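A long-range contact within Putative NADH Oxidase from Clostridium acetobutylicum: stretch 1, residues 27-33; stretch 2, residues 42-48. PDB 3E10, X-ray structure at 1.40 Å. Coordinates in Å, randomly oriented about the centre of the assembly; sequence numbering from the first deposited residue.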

# COMPACT_ATOMS: atom_id res chain seq x y z
N LEU B 27 -9.28 -12.62 0.75
CA LEU B 27 -8.94 -11.26 0.28
C LEU B 27 -9.22 -10.21 1.36
O LEU B 27 -8.43 -9.28 1.56
CB LEU B 27 -9.73 -10.93 -0.98
CG LEU B 27 -9.41 -11.75 -2.24
CD1 LEU B 27 -10.43 -11.44 -3.36
CD2 LEU B 27 -7.98 -11.59 -2.69
N LEU B 28 -10.35 -10.36 2.05
CA LEU B 28 -10.75 -9.42 3.07
C LEU B 28 -9.89 -9.54 4.32
O LEU B 28 -9.56 -8.54 4.94
CB LEU B 28 -12.24 -9.61 3.40
CG LEU B 28 -13.15 -9.19 2.24
CD1 LEU B 28 -14.56 -9.80 2.45
CD2 LEU B 28 -13.17 -7.70 2.06
N ARG B 29 -9.53 -10.78 4.67
CA ARG B 29 -8.58 -10.99 5.73
C ARG B 29 -7.25 -10.31 5.42
O ARG B 29 -6.64 -9.69 6.30
CB ARG B 29 -8.39 -12.50 6.00
CG ARG B 29 -9.56 -13.12 6.74
CD ARG B 29 -9.32 -14.61 7.00
NE ARG B 29 -10.47 -15.23 7.67
CZ ARG B 29 -10.73 -15.14 8.97
NH1 ARG B 29 -9.91 -14.48 9.81
NH2 ARG B 29 -11.82 -15.72 9.46
N ALA B 30 -6.77 -10.45 4.19
CA ALA B 30 -5.49 -9.84 3.81
C ALA B 30 -5.56 -8.32 3.95
O ALA B 30 -4.63 -7.70 4.51
CB ALA B 30 -5.08 -10.23 2.38
N ALA B 31 -6.64 -7.71 3.49
CA ALA B 31 -6.84 -6.27 3.62
C ALA B 31 -6.71 -5.81 5.07
O ALA B 31 -6.03 -4.83 5.38
CB ALA B 31 -8.22 -5.89 3.09
N MSE B 32 -7.34 -6.57 5.96
CA MSE B 32 -7.44 -6.16 7.36
C MSE B 32 -6.17 -6.41 8.17
O MSE B 32 -6.10 -6.00 9.33
CB MSE B 32 -8.67 -6.73 8.05
CG MSE B 32 -9.92 -6.21 7.37
SE MSE B 32 -11.56 -6.53 8.35
CE MSE B 32 -12.56 -7.51 6.99
N GLN B 33 -5.18 -7.09 7.58
CA GLN B 33 -3.85 -7.21 8.16
C GLN B 33 -2.92 -6.06 7.80
O GLN B 33 -1.76 -6.05 8.23
CB GLN B 33 -3.21 -8.53 7.74
CG GLN B 33 -3.87 -9.75 8.29
CD GLN B 33 -3.97 -9.80 9.79
OE1 GLN B 33 -5.07 -9.90 10.34
NE2 GLN B 33 -2.82 -9.70 10.46
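Stretch 2 (42-48) PWEFIVL

Phe45 is the centre of the contact, its ring lying among three side chains of the helix: CZ is 3.6 Å from Ala31 CB, CE1 3.7 Å from Met32 CG and CG 3.7 Å from Leu28 CD2. Leu28 CD2 also makes an off-centre CH-pi contact, 4.2 Å from the centroid of the Phe45 ring. Stretch 2 is extended, a strand over 43-48, and runs nearly antiparallel to the helix of stretch 1; the axes cross at 163° and approach to 10.3 Å, a gap that side chains fill. The nearest CA pairs are Leu28 with Phe45 (CA to CA 8.1 Å) and Met32 with Trp43 (CA to CA 7.8 Å). Strand alternation points Trp43, Phe45 and Val47 toward the helix, Glu44 and Ile46 away. Val47 extends the apolar patch, its CG2 3.8 Å from Leu28 CD1. At the other end Trp43 packs on selenomethionine Met32, whose CG is 3.6 Å from Trp43 NE1; Met32 SE lies obliquely 5.1 Å from the centroid of the five-membered ring of Trp43 and 5.3 Å from the centroid of the Phe45 ring. The polar edge is slight: Ala31 O sits over one face of the Trp43 ring, 4.2 Å from CH2. No hydrogen bond joins the stretches, and the carboxylate of Glu44 is hydrogen-bonded elsewhere in the structure.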

# COMPACT_ATOMS: atom_id res chain seq x y z
N PRO B 42 -9.08 1.94 9.62
CA PRO B 42 -10.27 2.77 9.36
C PRO B 42 -11.21 2.19 8.28
O PRO B 42 -12.20 2.81 7.92
CB PRO B 42 -9.66 4.07 8.90
CG PRO B 42 -8.44 3.64 8.13
CD PRO B 42 -7.90 2.43 8.88
N TRP B 43 -10.94 0.96 7.86
CA TRP B 43 -11.54 0.41 6.64
C TRP B 43 -12.91 -0.24 6.81
O TRP B 43 -13.21 -0.89 7.83
CB TRP B 43 -10.62 -0.64 6.03
CG TRP B 43 -9.83 -1.45 7.05
CD1 TRP B 43 -10.30 -2.38 7.93
CD2 TRP B 43 -8.43 -1.38 7.26
NE1 TRP B 43 -9.27 -2.88 8.68
CE2 TRP B 43 -8.10 -2.30 8.27
CE3 TRP B 43 -7.42 -0.63 6.67
CZ2 TRP B 43 -6.78 -2.44 8.75
CZ3 TRP B 43 -6.09 -0.79 7.12
CH2 TRP B 43 -5.80 -1.70 8.16
N GLU B 44 -13.70 -0.10 5.76
CA GLU B 44 -14.98 -0.79 5.55
C GLU B 44 -14.99 -1.26 4.11
O GLU B 44 -14.40 -0.61 3.28
CB GLU B 44 -16.15 0.20 5.76
CG GLU B 44 -16.27 0.76 7.18
CD GLU B 44 -16.85 -0.21 8.19
OE1 GLU B 44 -17.28 -1.34 7.79
OE2 GLU B 44 -16.86 0.14 9.41
N PHE B 45 -15.66 -2.37 3.83
CA PHE B 45 -15.64 -2.99 2.52
C PHE B 45 -17.06 -3.33 2.08
O PHE B 45 -17.80 -3.97 2.84
CB PHE B 45 -14.82 -4.30 2.55
CG PHE B 45 -13.45 -4.14 3.14
CD1 PHE B 45 -13.24 -4.31 4.48
CD2 PHE B 45 -12.37 -3.76 2.35
CE1 PHE B 45 -11.98 -4.14 5.06
CE2 PHE B 45 -11.12 -3.59 2.92
CZ PHE B 45 -10.93 -3.78 4.26
N ILE B 46 -17.41 -3.00 0.84
CA ILE B 46 -18.65 -3.50 0.24
C ILE B 46 -18.24 -4.55 -0.80
O ILE B 46 -17.45 -4.28 -1.70
CB ILE B 46 -19.49 -2.41 -0.44
CG1 ILE B 46 -19.76 -1.23 0.48
CG2 ILE B 46 -20.83 -3.01 -0.95
CD1 ILE B 46 -20.42 -0.01 -0.22
N VAL B 47 -18.78 -5.75 -0.64
CA VAL B 47 -18.43 -6.86 -1.50
C VAL B 47 -19.63 -7.09 -2.41
O VAL B 47 -20.76 -7.28 -1.90
CB VAL B 47 -18.15 -8.11 -0.67
CG1 VAL B 47 -17.91 -9.31 -1.58
CG2 VAL B 47 -16.97 -7.85 0.31
N LEU B 48 -19.40 -7.04 -3.72
CA LEU B 48 -20.46 -7.27 -4.72
C LEU B 48 -20.16 -8.50 -5.57
O LEU B 48 -19.06 -8.67 -6.09
CB LEU B 48 -20.60 -6.09 -5.65
CG LEU B 48 -21.00 -4.72 -5.08
CD1 LEU B 48 -19.76 -3.96 -4.49
CD2 LEU B 48 -21.69 -3.91 -6.16